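Local coordinates for esterase (Alcaligenes sp., PDB 1QLW), which probably hydrolyses carboxylic ester bonds, as expected of an esterase with the alpha/beta-hydrolase fold, at residues A[140-144]-A[145-149]; A[202-205]-A[206-210]; A[260-263]-A[264-267]; A[271-274]-A[275-279]. All blocks are in the same frame, centred on the assembly; numbering follows the deposited sequence.

Interaction 1. Residues A[140-144]-A[145-149]; sequences AAWAI and FRFGP
Phe-147 folds back over the indole of Trp-142 where helix 138-144 ends in a Schellman motif. Arg-146, the first residue to leave the helix, takes a positive phi of 64°, and the chain reverses across the last turn. Two backbone bonds close the motif: Phe-147 N to Trp-142 O at 3.0 Å and Arg-146 N to Ala-143 O at 3.1 Å. The reversal lays Phe-147 CB squarely over the five-membered ring of Trp-142, a CH-pi contact 3.9 Å from the centroid. Beyond CB the phenyl ring turns its edge to the six-membered ring in a T-shaped pair, planes 86° apart, and CD2 comes within 3.8 Å of Trp-142 CE3. The indole swings out from the helix with CG opposite its own backbone N (chi1 -170°), and NE1 bonds to Asp-153 O. Replacing Trp-142 with alanine would probably leave Phe-147 without the surface it rests on and Asp-153 O without its donor. Phe-145 packs back on the last helical turn, its CD1 beside Ile-144 CG2. The Arg-146 guanidinium makes a salt bridge through NH1 with Glu-230, and NE bonds to Asp-254 O, while helix 165-171 covers Trp-142 and Phe-147. On the last turn, Phe-145 CE2 lies 3.9 Å from Ala-141 CB.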
ATOM      1  N   ALA A 140     -22.270  -5.079   6.923  1.00 15.61           N
ATOM      2  CA  ALA A 140     -21.922  -4.399   8.164  1.00 16.93           C
ATOM      3  C   ALA A 140     -21.419  -2.989   7.871  1.00 15.81           C
ATOM      4  O   ALA A 140     -21.810  -2.023   8.539  1.00 16.86           O
ATOM      5  CB  ALA A 140     -20.856  -5.202   8.907  1.00 19.61           C
ATOM      6  N   ALA A 141     -20.553  -2.865   6.872  1.00 14.31           N
ATOM      7  CA  ALA A 141     -19.969  -1.579   6.518  1.00 13.73           C
ATOM      8  C   ALA A 141     -21.039  -0.586   6.093  1.00 13.42           C
ATOM      9  O   ALA A 141     -20.927   0.611   6.384  1.00 14.06           O
ATOM     10  CB  ALA A 141     -18.910  -1.762   5.444  1.00 14.38           C
ATOM     11  N   TRP A 142     -22.049  -1.038   5.369  1.00 14.09           N
ATOM     12  CA  TRP A 142     -23.121  -0.145   4.924  1.00 14.97           C
ATOM     13  C   TRP A 142     -23.716   0.633   6.090  1.00 15.40           C
ATOM     14  O   TRP A 142     -23.973   1.835   5.997  1.00 16.57           O
ATOM     15  CB  TRP A 142     -24.195  -1.017   4.289  1.00 16.71           C
ATOM     16  CG  TRP A 142     -25.281  -0.322   3.544  1.00 16.30           C
ATOM     17  CD1 TRP A 142     -26.477   0.124   4.032  1.00 16.67           C
ATOM     18  CD2 TRP A 142     -25.283  -0.037   2.142  1.00 16.73           C
ATOM     19  NE1 TRP A 142     -27.222   0.672   3.012  1.00 16.72           N
ATOM     20  CE2 TRP A 142     -26.510   0.581   1.839  1.00 16.55           C
ATOM     21  CE3 TRP A 142     -24.353  -0.249   1.118  1.00 18.47           C
ATOM     22  CZ2 TRP A 142     -26.833   0.979   0.542  1.00 17.78           C
ATOM     23  CZ3 TRP A 142     -24.684   0.156  -0.154  1.00 19.76           C
ATOM     24  CH2 TRP A 142     -25.910   0.766  -0.440  1.00 19.67           C
ATOM     25  N   ALA A 143     -23.957  -0.063   7.191  1.00 16.09           N
ATOM     26  CA  ALA A 143     -24.546   0.549   8.379  1.00 16.93           C
ATOM     27  C   ALA A 143     -23.508   1.315   9.177  1.00 16.37           C
ATOM     28  O   ALA A 143     -23.805   2.413   9.682  1.00 17.58           O
ATOM     29  CB  ALA A 143     -25.271  -0.500   9.205  1.00 20.11           C
ATOM     30  N   ILE A 144     -22.291   0.796   9.341  1.00 15.74           N
ATOM     31  CA  ILE A 144     -21.239   1.537  10.039  1.00 16.29           C
ATOM     32  C   ILE A 144     -20.974   2.881   9.374  1.00 14.21           C
ATOM     33  O   ILE A 144     -20.774   3.907  10.029  1.00 15.59           O
ATOM     34  CB  ILE A 144     -19.935   0.716  10.095  1.00 18.26           C
ATOM     35  CG1 ILE A 144     -20.165  -0.522  10.963  1.00 21.32           C
ATOM     36  CG2 ILE A 144     -18.768   1.552  10.612  1.00 20.41           C
ATOM     37  CD1 ILE A 144     -19.120  -1.611  10.857  1.00 24.18           C
ATOM     38  N   PHE A 145     -21.019   2.889   8.039  1.00 13.48           N
ATOM     39  CA  PHE A 145     -20.731   4.082   7.273  1.00 12.87           C
ATOM     40  C   PHE A 145     -21.944   4.981   7.084  1.00 12.45           C
ATOM     41  O   PHE A 145     -21.807   6.089   6.564  1.00 13.69           O
ATOM     42  CB  PHE A 145     -20.135   3.718   5.920  1.00 13.06           C
ATOM     43  CG  PHE A 145     -18.807   3.005   5.961  1.00 13.29           C
ATOM     44  CD1 PHE A 145     -17.978   3.018   7.079  1.00 15.10           C
ATOM     45  CD2 PHE A 145     -18.361   2.323   4.848  1.00 14.44           C
ATOM     46  CE1 PHE A 145     -16.756   2.381   7.092  1.00 16.27           C
ATOM     47  CE2 PHE A 145     -17.137   1.676   4.843  1.00 14.85           C
ATOM     48  CZ  PHE A 145     -16.339   1.704   5.956  1.00 15.80           C
ATOM     49  N   ARG A 146     -23.121   4.518   7.507  1.00 13.53           N
ATOM     50  CA  ARG A 146     -24.358   5.267   7.469  1.00 14.29           C
ATOM     51  C   ARG A 146     -24.768   5.587   6.034  1.00 15.17           C
ATOM     52  O   ARG A 146     -25.310   6.670   5.754  1.00 17.28           O
ATOM     53  CB  ARG A 146     -24.306   6.537   8.331  1.00 14.98           C
ATOM     54  CG  ARG A 146     -23.859   6.289   9.755  1.00 14.53           C
ATOM     55  CD  ARG A 146     -24.143   7.476  10.679  1.00 14.70           C
ATOM     56  NE  ARG A 146     -23.693   8.735  10.110  1.00 14.89           N
ATOM     57  CZ  ARG A 146     -22.428   9.135  10.053  1.00 14.55           C
ATOM     58  NH1 ARG A 146     -21.469   8.421  10.655  1.00 15.29           N
ATOM     59  NH2 ARG A 146     -22.114  10.248   9.398  1.00 15.17           N
ATOM     60  N   PHE A 147     -24.659   4.597   5.151  1.00 14.81           N
ATOM     61  CA  PHE A 147     -25.154   4.789   3.802  1.00 15.21           C
ATOM     62  C   PHE A 147     -26.680   4.687   3.723  1.00 15.97           C
ATOM     63  O   PHE A 147     -27.281   5.204   2.799  1.00 16.64           O
ATOM     64  CB  PHE A 147     -24.536   3.759   2.863  1.00 14.98           C
ATOM     65  CG  PHE A 147     -23.047   3.891   2.650  1.00 14.32           C
ATOM     66  CD1 PHE A 147     -22.346   5.044   2.957  1.00 14.76           C
ATOM     67  CD2 PHE A 147     -22.364   2.810   2.126  1.00 14.50           C
ATOM     68  CE1 PHE A 147     -20.982   5.115   2.734  1.00 13.98           C
ATOM     69  CE2 PHE A 147     -21.005   2.881   1.887  1.00 14.89           C
ATOM     70  CZ  PHE A 147     -20.308   4.034   2.184  1.00 14.41           C
ATOM     71  N   GLY A 148     -27.252   3.969   4.676  1.00 16.07           N
ATOM     72  CA  GLY A 148     -28.705   3.772   4.749  1.00 17.37           C
ATOM     73  C   GLY A 148     -28.948   2.989   6.021  1.00 19.10           C
ATOM     74  O   GLY A 148     -28.035   2.654   6.755  1.00 20.92           O
ATOM     75  N   PRO A 149     -30.217   2.731   6.305  1.00 21.53           N
ATOM     76  CA  PRO A 149     -30.572   2.101   7.572  1.00 24.34           C
ATOM     77  C   PRO A 149     -30.067   0.686   7.723  1.00 24.87           C
ATOM     78  O   PRO A 149     -29.675   0.224   8.804  1.00 28.18           O
ATOM     79  CB  PRO A 149     -32.093   2.214   7.615  1.00 25.93           C
ATOM     80  CG  PRO A 149     -32.540   2.406   6.204  1.00 25.32           C
ATOM     81  CD  PRO A 149     -31.405   3.119   5.516  1.00 22.04           C
TER

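Interaction 2. Residues A[202-205]-A[206-210]. With SO4 (sulfate ion), chain D.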
ATOM      1  N   LEU A 202      -2.023  16.719  11.799  1.00 12.53           N
ATOM      2  CA  LEU A 202      -2.436  15.322  11.781  1.00 12.57           C
ATOM      3  C   LEU A 202      -3.926  15.247  11.499  1.00 12.35           C
ATOM      4  O   LEU A 202      -4.701  15.836  12.260  1.00 14.53           O
ATOM      5  CB  LEU A 202      -2.114  14.636  13.111  1.00 13.12           C
ATOM      6  CG  LEU A 202      -0.639  14.600  13.521  1.00 14.14           C
ATOM      7  CD1 LEU A 202      -0.476  13.942  14.884  1.00 16.74           C
ATOM      8  CD2 LEU A 202       0.249  13.919  12.501  1.00 15.68           C
ATOM      9  N   LEU A 203      -4.316  14.517  10.466  1.00 11.41           N
ATOM     10  CA  LEU A 203      -5.717  14.360  10.082  1.00 11.76           C
ATOM     11  C   LEU A 203      -6.044  12.872  10.105  1.00 11.74           C
ATOM     12  O   LEU A 203      -5.477  12.081   9.363  1.00 12.64           O
ATOM     13  CB  LEU A 203      -5.962  14.987   8.721  1.00 14.04           C
ATOM     14  CG  LEU A 203      -7.433  15.107   8.314  1.00 16.94           C
ATOM     15  CD1 LEU A 203      -7.611  16.223   7.301  1.00 17.99           C
ATOM     16  CD2 LEU A 203      -7.958  13.792   7.800  1.00 18.41           C
ATOM     17  N   SER A 204      -6.948  12.496  11.009  1.00 11.82           N
ATOM     18  CA  SER A 204      -7.311  11.103  11.229  1.00 12.61           C
ATOM     19  C   SER A 204      -8.784  10.843  11.004  1.00 11.72           C
ATOM     20  O   SER A 204      -9.587  11.748  10.756  1.00 12.01           O
ATOM     21  CB  SER A 204      -6.884  10.661  12.619  1.00 17.18           C
ATOM     22  OG  SER A 204      -7.613  11.403  13.575  1.00 19.86           O
ATOM     23  N   HIS A 205      -9.173   9.570  11.106  1.00 12.74           N
ATOM     24  CA  HIS A 205     -10.510   9.119  10.750  1.00 12.67           C
ATOM     25  C   HIS A 205     -10.922   7.921  11.578  1.00 12.45           C
ATOM     26  O   HIS A 205     -10.219   6.914  11.580  1.00 13.00           O
ATOM     27  CB  HIS A 205     -10.519   8.713   9.254  1.00 13.72           C
ATOM     28  CG  HIS A 205     -11.854   8.352   8.687  1.00 12.92           C
ATOM     29  ND1 HIS A 205     -11.975   7.355   7.735  1.00 14.94           N
ATOM     30  CD2 HIS A 205     -13.083   8.862   8.927  1.00 13.07           C
ATOM     31  CE1 HIS A 205     -13.276   7.308   7.446  1.00 15.35           C
ATOM     32  NE2 HIS A 205     -13.976   8.202   8.126  1.00 14.55           N
ATOM     33  N   SER A 206     -12.069   7.974  12.253  1.00 14.71           N
ATOM     34  CA  SER A 206     -12.687   6.773  12.812  1.00 16.06           C
ATOM     35  C   SER A 206     -11.814   5.985  13.762  1.00 14.24           C
ATOM     36  O   SER A 206     -11.491   6.565  14.802  1.00 14.18           O
ATOM     37  CB  SER A 206     -13.221   5.947  11.636  1.00 19.86           C
ATOM     38  OG  SER A 206     -14.305   5.144  12.084  1.00 24.73           O
ATOM     39  N   GLN A 207     -11.409   4.745  13.493  1.00 12.93           N
ATOM     40  CA  GLN A 207     -10.497   4.018  14.389  1.00 12.34           C
ATOM     41  C   GLN A 207      -9.253   4.815  14.744  1.00 12.22           C
ATOM     42  O   GLN A 207      -8.747   4.710  15.865  1.00 12.98           O
ATOM     43  CB  GLN A 207     -10.069   2.748  13.641  1.00 12.71           C
ATOM     44  CG  GLN A 207      -8.973   1.920  14.303  1.00 13.09           C
ATOM     45  CD  GLN A 207      -8.558   0.875  13.290  1.00 11.87           C
ATOM     46  OE1 GLN A 207      -7.758   1.168  12.387  1.00 12.70           O
ATOM     47  NE2 GLN A 207      -9.123  -0.312  13.356  1.00 12.38           N
ATOM     48  N   SER A 208      -8.696   5.564  13.795  1.00 12.10           N
ATOM     49  CA  SER A 208      -7.496   6.349  14.080  1.00 11.99           C
ATOM     50  C   SER A 208      -7.842   7.731  14.605  1.00 12.21           C
ATOM     51  O   SER A 208      -6.920   8.512  14.881  1.00 12.62           O
ATOM     52  CB  SER A 208      -6.581   6.491  12.870  1.00 11.81           C
ATOM     53  OG  SER A 208      -7.246   7.266  11.883  1.00 12.51           O
ATOM     54  N   GLY A 209      -9.121   8.032  14.789  1.00 12.61           N
ATOM     55  CA  GLY A 209      -9.530   9.330  15.297  1.00 13.26           C
ATOM     56  C   GLY A 209      -8.772   9.745  16.538  1.00 12.60           C
ATOM     57  O   GLY A 209      -8.332  10.893  16.649  1.00 14.58           O
ATOM     58  N   ILE A 210      -8.640   8.825  17.489  1.00 12.31           N
ATOM     59  CA  ILE A 210      -7.968   9.113  18.753  1.00 12.32           C
ATOM     60  C   ILE A 210      -6.455   9.197  18.629  1.00 11.91           C
ATOM     61  O   ILE A 210      -5.788   9.784  19.481  1.00 13.27           O
ATOM     62  CB  ILE A 210      -8.364   8.026  19.782  1.00 13.08           C
ATOM     63  CG1 ILE A 210      -8.029   8.449  21.213  1.00 13.58           C
ATOM     64  CG2 ILE A 210      -7.745   6.677  19.472  1.00 13.34           C
ATOM     65  CD1 ILE A 210      -8.739   9.693  21.701  1.00 15.38           C
TER
HETATM   66  S   SO4 D 576     -13.974   2.659  15.143  1.00 24.25           S
HETATM   67  O1  SO4 D 576     -15.166   1.861  15.628  1.00 23.73           O
HETATM   68  O2  SO4 D 576     -14.529   3.940  14.556  1.00 25.63           O
HETATM   69  O3  SO4 D 576     -13.278   1.848  14.099  1.00 24.13           O
HETATM   70  O4  SO4 D 576     -13.101   3.029  16.286  1.00 24.33           O
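The imidazole of His-205 carries Ser-206 CB over the centre of one face, a CH-pi contact 4.0 Å from the ring centroid and 12° off the normal. The ring also stacks with His-298, and NE2 bonds to His-298 O. This is the sharp turn after strand 200-205, and the Ser-His-Ser-Gln-Ser sequence with a positive phi of 57° at Ser-206 matches the nucleophile elbow of alpha/beta-hydrolases, with serines where glycines are common. Ser-206, probably the nucleophile, sends OG to O2 of the sulfate at 2.8 Å, so the anion marks the likely active site. An alanine in place of His-205 would probably strip Ser-206 CB of its aromatic support and leave His-298 O without this donor. Ser-208 N bonds to His-205 O at 3.0 Å, and Ser-208 OG stands equally near the same oxygen, tucked between its own backbone N and carbonyl carbon (chi1 66°). That hydroxyl also meets the carbonyls of Ile-68 and His-69, which tie the elbow to the end of strand 65-68. Across the turn, Ser-204 OG lies 3.2 Å from Gly-209 O, at most a weak bond.

Interaction 3. Residues A[260-263]-A[264-267]; sequences PRWA and PRLK. With SO4 (sulfate ion), chain D.
At the start of helix 263-278, beside the likely active site, Arg-265 reaches back over the six-membered ring of Trp-262. The contact is a cation-pi pair: CZ lies 4.5 Å from the ring centroid and 16° off its normal. The guanidinium does not lie flat, however. Its plane stands 78° to the indole, so NH1 alone dips toward the ring and comes 3.2 Å from Trp-262 CH2. Extended from CG to NE, the Arg-265 chain also brings CD within 3.6 Å of Trp-262 CE3 and presents NH2 to the sulfate, bonding O1 at 2.9 Å. Arg-261 runs alongside in the same direction, its CG over a face of the Arg-265 guanidinium. One water, lying in the plane of both guanidiniums, accepts from Arg-261 NE at 2.8 Å and from Arg-265 NH1 at 2.9 Å and donates to sulfate O1 and, weakly, to O2, so Arg-265 holds the anion directly and Arg-261 through the water. The helix itself, the connection of the beta-alpha-beta unit between strands 248-252 and 283-287, begins here with Pro-264 in its first turn, where no backbone N-H is required. Trp-262 O receives Leu-266 N at 3.2 Å, and more weakly Arg-265 N. On the far end of the indole, NE1 bonds to Ile-144 O, while Arg-261 NH1 reaches Lys-38 O of the second subunit.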
ATOM      1  N   PRO A 260     -27.170   4.122  16.829  1.00 20.06           N
ATOM      2  CA  PRO A 260     -26.625   4.038  18.183  1.00 21.94           C
ATOM      3  C   PRO A 260     -25.112   3.944  18.228  1.00 21.08           C
ATOM      4  O   PRO A 260     -24.533   4.313  19.271  1.00 23.48           O
ATOM      5  CB  PRO A 260     -27.327   2.849  18.820  1.00 24.24           C
ATOM      6  CG  PRO A 260     -28.548   2.641  18.002  1.00 26.16           C
ATOM      7  CD  PRO A 260     -28.204   3.089  16.599  1.00 22.52           C
ATOM      8  N   ARG A 261     -24.428   3.522  17.172  1.00 20.52           N
ATOM      9  CA  ARG A 261     -22.973   3.449  17.127  1.00 21.65           C
ATOM     10  C   ARG A 261     -22.419   4.878  17.164  1.00 20.81           C
ATOM     11  O   ARG A 261     -21.344   5.133  17.701  1.00 24.57           O
ATOM     12  CB  ARG A 261     -22.453   2.721  15.879  1.00 22.87           C
ATOM     13  CG  ARG A 261     -20.988   2.313  15.819  1.00 26.11           C
ATOM     14  CD  ARG A 261     -20.553   1.708  14.503  1.00 28.31           C
ATOM     15  NE  ARG A 261     -19.279   1.011  14.433  1.00 30.41           N
ATOM     16  CZ  ARG A 261     -19.053  -0.288  14.589  1.00 31.50           C
ATOM     17  NH1 ARG A 261     -20.053  -1.127  14.842  1.00 31.56           N
ATOM     18  NH2 ARG A 261     -17.820  -0.784  14.460  1.00 32.38           N
ATOM     19  N   TRP A 262     -23.134   5.827  16.568  1.00 17.76           N
ATOM     20  CA  TRP A 262     -22.609   7.135  16.266  1.00 16.69           C
ATOM     21  C   TRP A 262     -23.121   8.273  17.123  1.00 16.82           C
ATOM     22  O   TRP A 262     -22.349   9.162  17.474  1.00 17.88           O
ATOM     23  CB  TRP A 262     -22.828   7.500  14.783  1.00 17.09           C
ATOM     24  CG  TRP A 262     -21.892   6.719  13.912  1.00 16.33           C
ATOM     25  CD1 TRP A 262     -22.148   5.702  13.043  1.00 16.36           C
ATOM     26  CD2 TRP A 262     -20.462   6.903  13.885  1.00 16.55           C
ATOM     27  NE1 TRP A 262     -20.981   5.256  12.473  1.00 16.49           N
ATOM     28  CE2 TRP A 262     -19.933   5.986  12.974  1.00 16.73           C
ATOM     29  CE3 TRP A 262     -19.602   7.788  14.556  1.00 18.17           C
ATOM     30  CZ2 TRP A 262     -18.555   5.915  12.719  1.00 18.34           C
ATOM     31  CZ3 TRP A 262     -18.246   7.708  14.300  1.00 20.17           C
ATOM     32  CH2 TRP A 262     -17.740   6.781  13.394  1.00 20.44           C
ATOM     33  N   ALA A 263     -24.396   8.243  17.511  1.00 17.15           N
ATOM     34  CA  ALA A 263     -24.958   9.320  18.321  1.00 17.85           C
ATOM     35  C   ALA A 263     -24.175   9.601  19.576  1.00 17.42           C
ATOM     36  O   ALA A 263     -23.911  10.781  19.884  1.00 18.46           O
ATOM     37  CB  ALA A 263     -26.433   9.053  18.591  1.00 19.62           C
ATOM     38  N   PRO A 264     -23.735   8.606  20.330  1.00 17.96           N
ATOM     39  CA  PRO A 264     -22.992   8.864  21.557  1.00 17.98           C
ATOM     40  C   PRO A 264     -21.589   9.393  21.295  1.00 17.41           C
ATOM     41  O   PRO A 264     -21.043  10.074  22.151  1.00 18.56           O
ATOM     42  CB  PRO A 264     -22.934   7.539  22.293  1.00 20.66           C
ATOM     43  CG  PRO A 264     -23.471   6.513  21.387  1.00 24.43           C
ATOM     44  CD  PRO A 264     -24.145   7.186  20.229  1.00 20.19           C
ATOM     45  N   ARG A 265     -21.017   9.066  20.137  1.00 17.00           N
ATOM     46  CA  ARG A 265     -19.673   9.526  19.797  1.00 17.48           C
ATOM     47  C   ARG A 265     -19.678  11.025  19.520  1.00 17.15           C
ATOM     48  O   ARG A 265     -18.773  11.747  19.957  1.00 18.24           O
ATOM     49  CB  ARG A 265     -19.132   8.751  18.604  1.00 17.85           C
ATOM     50  CG  ARG A 265     -18.854   7.298  18.919  1.00 19.28           C
ATOM     51  CD  ARG A 265     -18.393   6.547  17.691  1.00 20.53           C
ATOM     52  NE  ARG A 265     -17.849   5.237  18.023  1.00 22.75           N
ATOM     53  CZ  ARG A 265     -17.473   4.380  17.068  1.00 24.39           C
ATOM     54  NH1 ARG A 265     -17.628   4.637  15.780  1.00 26.20           N
ATOM     55  NH2 ARG A 265     -16.917   3.241  17.446  1.00 27.20           N
ATOM     56  N   LEU A 266     -20.705  11.502  18.820  1.00 16.45           N
ATOM     57  CA  LEU A 266     -20.832  12.946  18.592  1.00 16.96           C
ATOM     58  C   LEU A 266     -20.963  13.680  19.918  1.00 17.05           C
ATOM     59  O   LEU A 266     -20.297  14.678  20.184  1.00 17.15           O
ATOM     60  CB  LEU A 266     -22.042  13.187  17.691  1.00 17.20           C
ATOM     61  CG  LEU A 266     -22.444  14.643  17.447  1.00 16.90           C
ATOM     62  CD1 LEU A 266     -21.302  15.488  16.909  1.00 17.45           C
ATOM     63  CD2 LEU A 266     -23.648  14.698  16.529  1.00 19.05           C
ATOM     64  N   LYS A 267     -21.817  13.172  20.820  1.00 17.83           N
ATOM     65  CA  LYS A 267     -22.008  13.795  22.128  1.00 19.36           C
ATOM     66  C   LYS A 267     -20.726  13.842  22.943  1.00 18.40           C
ATOM     67  O   LYS A 267     -20.377  14.857  23.557  1.00 18.80           O
ATOM     68  CB  LYS A 267     -23.062  12.975  22.870  1.00 24.46           C
ATOM     69  CG  LYS A 267     -23.689  13.519  24.116  1.00 27.30           C
ATOM     70  CD  LYS A 267     -24.917  12.637  24.400  1.00 30.74           C
ATOM     71  CE  LYS A 267     -25.319  12.799  25.852  1.00 33.40           C
ATOM     72  NZ  LYS A 267     -26.464  11.900  26.151  1.00 34.69           N
TER
HETATM   73  S   SO4 D 576     -13.974   2.659  15.143  1.00 24.25           S
HETATM   74  O1  SO4 D 576     -15.166   1.861  15.628  1.00 23.73           O
HETATM   75  O2  SO4 D 576     -14.529   3.940  14.556  1.00 25.63           O
HETATM   76  O3  SO4 D 576     -13.278   1.848  14.099  1.00 24.13           O
HETATM   77  O4  SO4 D 576     -13.101   3.029  16.286  1.00 24.33           O
HETATM   78  O   HOH W   1     -17.056   2.610  13.747  1.00 41.08           O

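Interaction 4. Residues A[271-274]-A[275-279]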
ATOM      1  N   ALA A 271     -18.266  16.971  24.474  1.00 16.74           N
ATOM      2  CA  ALA A 271     -17.804  17.127  25.861  1.00 17.57           C
ATOM      3  C   ALA A 271     -16.310  17.449  25.842  1.00 16.54           C
ATOM      4  O   ALA A 271     -15.842  18.271  26.620  1.00 17.74           O
ATOM      5  CB  ALA A 271     -18.133  15.913  26.675  1.00 19.50           C
ATOM      6  N   PHE A 272     -15.556  16.754  24.997  1.00 16.69           N
ATOM      7  CA  PHE A 272     -14.133  17.010  24.839  1.00 16.16           C
ATOM      8  C   PHE A 272     -13.860  18.421  24.367  1.00 16.23           C
ATOM      9  O   PHE A 272     -13.058  19.125  24.976  1.00 17.18           O
ATOM     10  CB  PHE A 272     -13.550  15.976  23.851  1.00 16.94           C
ATOM     11  CG  PHE A 272     -12.208  16.349  23.305  1.00 17.20           C
ATOM     12  CD1 PHE A 272     -11.120  16.547  24.125  1.00 18.35           C
ATOM     13  CD2 PHE A 272     -12.118  16.514  21.924  1.00 18.60           C
ATOM     14  CE1 PHE A 272      -9.905  16.913  23.542  1.00 20.13           C
ATOM     15  CE2 PHE A 272     -10.909  16.853  21.353  1.00 19.96           C
ATOM     16  CZ  PHE A 272      -9.830  17.071  22.174  1.00 20.20           C
ATOM     17  N   ILE A 273     -14.480  18.818  23.269  1.00 15.69           N
ATOM     18  CA  ILE A 273     -14.221  20.141  22.703  1.00 15.51           C
ATOM     19  C   ILE A 273     -14.577  21.229  23.692  1.00 15.82           C
ATOM     20  O   ILE A 273     -13.822  22.196  23.854  1.00 16.43           O
ATOM     21  CB  ILE A 273     -14.987  20.285  21.386  1.00 16.24           C
ATOM     22  CG1 ILE A 273     -14.406  19.366  20.293  1.00 16.37           C
ATOM     23  CG2 ILE A 273     -15.005  21.738  20.918  1.00 17.41           C
ATOM     24  CD1 ILE A 273     -12.995  19.715  19.855  1.00 16.35           C
ATOM     25  N   ASP A 274     -15.722  21.112  24.348  1.00 16.60           N
ATOM     26  CA  ASP A 274     -16.103  22.117  25.334  1.00 16.78           C
ATOM     27  C   ASP A 274     -15.109  22.186  26.471  1.00 17.72           C
ATOM     28  O   ASP A 274     -14.763  23.281  26.928  1.00 17.88           O
ATOM     29  CB  ASP A 274     -17.508  21.802  25.862  1.00 17.92           C
ATOM     30  CG  ASP A 274     -18.579  21.990  24.810  1.00 19.01           C
ATOM     31  OD1 ASP A 274     -18.341  22.605  23.750  1.00 20.59           O
ATOM     32  OD2 ASP A 274     -19.699  21.510  25.084  1.00 20.74           O
ATOM     33  N   ALA A 275     -14.661  21.036  26.970  1.00 16.91           N
ATOM     34  CA  ALA A 275     -13.646  21.003  28.018  1.00 18.30           C
ATOM     35  C   ALA A 275     -12.345  21.643  27.556  1.00 17.87           C
ATOM     36  O   ALA A 275     -11.699  22.361  28.323  1.00 18.73           O
ATOM     37  CB  ALA A 275     -13.393  19.585  28.493  1.00 19.80           C
ATOM     38  N   LEU A 276     -11.963  21.388  26.312  1.00 16.64           N
ATOM     39  CA  LEU A 276     -10.744  21.952  25.755  1.00 16.40           C
ATOM     40  C   LEU A 276     -10.823  23.473  25.716  1.00 16.98           C
ATOM     41  O   LEU A 276      -9.894  24.177  26.134  1.00 18.27           O
ATOM     42  CB  LEU A 276     -10.525  21.373  24.362  1.00 17.01           C
ATOM     43  CG  LEU A 276      -9.267  21.852  23.638  1.00 17.04           C
ATOM     44  CD1 LEU A 276      -8.004  21.451  24.380  1.00 18.61           C
ATOM     45  CD2 LEU A 276      -9.256  21.278  22.220  1.00 17.91           C
ATOM     46  N   ASN A 277     -11.952  24.008  25.225  1.00 16.82           N
ATOM     47  CA  ASN A 277     -12.111  25.460  25.198  1.00 17.98           C
ATOM     48  C   ASN A 277     -12.145  26.049  26.601  1.00 17.76           C
ATOM     49  O   ASN A 277     -11.543  27.101  26.845  1.00 19.75           O
ATOM     50  CB  ASN A 277     -13.359  25.838  24.412  1.00 17.51           C
ATOM     51  CG  ASN A 277     -13.172  25.588  22.925  1.00 18.61           C
ATOM     52  OD1 ASN A 277     -12.073  25.779  22.403  1.00 20.21           O
ATOM     53  ND2 ASN A 277     -14.237  25.167  22.269  1.00 18.21           N
ATOM     54  N   ALA A 278     -12.807  25.356  27.535  1.00 18.51           N
ATOM     55  CA  ALA A 278     -12.885  25.883  28.901  1.00 19.87           C
ATOM     56  C   ALA A 278     -11.526  25.929  29.574  1.00 20.23           C
ATOM     57  O   ALA A 278     -11.297  26.791  30.431  1.00 21.99           O
ATOM     58  CB  ALA A 278     -13.861  25.054  29.716  1.00 21.02           C
ATOM     59  N   ALA A 279     -10.601  25.059  29.173  1.00 19.65           N
ATOM     60  CA  ALA A 279      -9.265  24.986  29.713  1.00 20.79           C
ATOM     61  C   ALA A 279      -8.279  25.921  29.013  1.00 21.16           C
ATOM     62  O   ALA A 279      -7.087  25.911  29.344  1.00 24.09           O
ATOM     63  CB  ALA A 279      -8.703  23.567  29.612  1.00 22.25           C
TER
HETATM   64  O   HOH W   2     -16.893  24.923  23.559  1.00 30.49           O
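Water 2 is held between Asp-274 and Asn-277 on one side of helix 263-278, the helix of the beta-alpha-beta unit that joins strands 248-252 and 283-287. It donates to Asp-274 OD1 at 2.7 Å and accepts from Asn-277 ND2 at 3.0 Å, linking two polar groups one turn apart. Both side chains set CG opposite their carbonyl carbons (chi1 -68° and -71°), which inclines them back along the helix and brings carboxylate and amide to the same water. The amide is fixed at its other end too: OD1 bonds to the backbone N of Gly-283, where the next strand begins, so Asn-277 joins the helix end to that strand. Its ND2 lies beside Ile-273 CG2 at 3.8 Å, the two side chains running parallel. A different side of the helix faces the protein interior. There Phe-272 CZ approaches Leu-276 CD2 at 4.2 Å, the methyl meeting the ring at a slant. Phe-272 meets Phe-213 edge-to-face, and Phe-272, Ile-273 and Leu-276 all pack on Val-248 of strand 248-252. Ala-275 touches Pro-237. Regular i-to-i+4 bonds run through the turn. Leu-276 N bonds to Phe-272 O at 2.8 Å, and the series continues to Ala-278 N, 2.9 Å from Asp-274 O.

In the fold
The contacts follow one another along the chain without interleaving. The centre of interaction 2, at the end of a central strand of the mixed sheet, is about 5 Å from that of the chain, while interactions 1 and 3 lie farther out, their centres about 18 and 19 Å from the chain centre and 14 Å apart. They touch directly through Trp-262, which meets Ile-144 and Arg-146. Interactions 2 and 3 share the sulfate, so Ser-206 and Arg-265, remote in sequence, meet at one anion. Interaction 4 continues helix 263-278, its centre about 18 Å from that of interaction 3 and 30 Å from that of interaction 1. The helix thus starts beside the likely active site and, farther along, packs against strand 248-252.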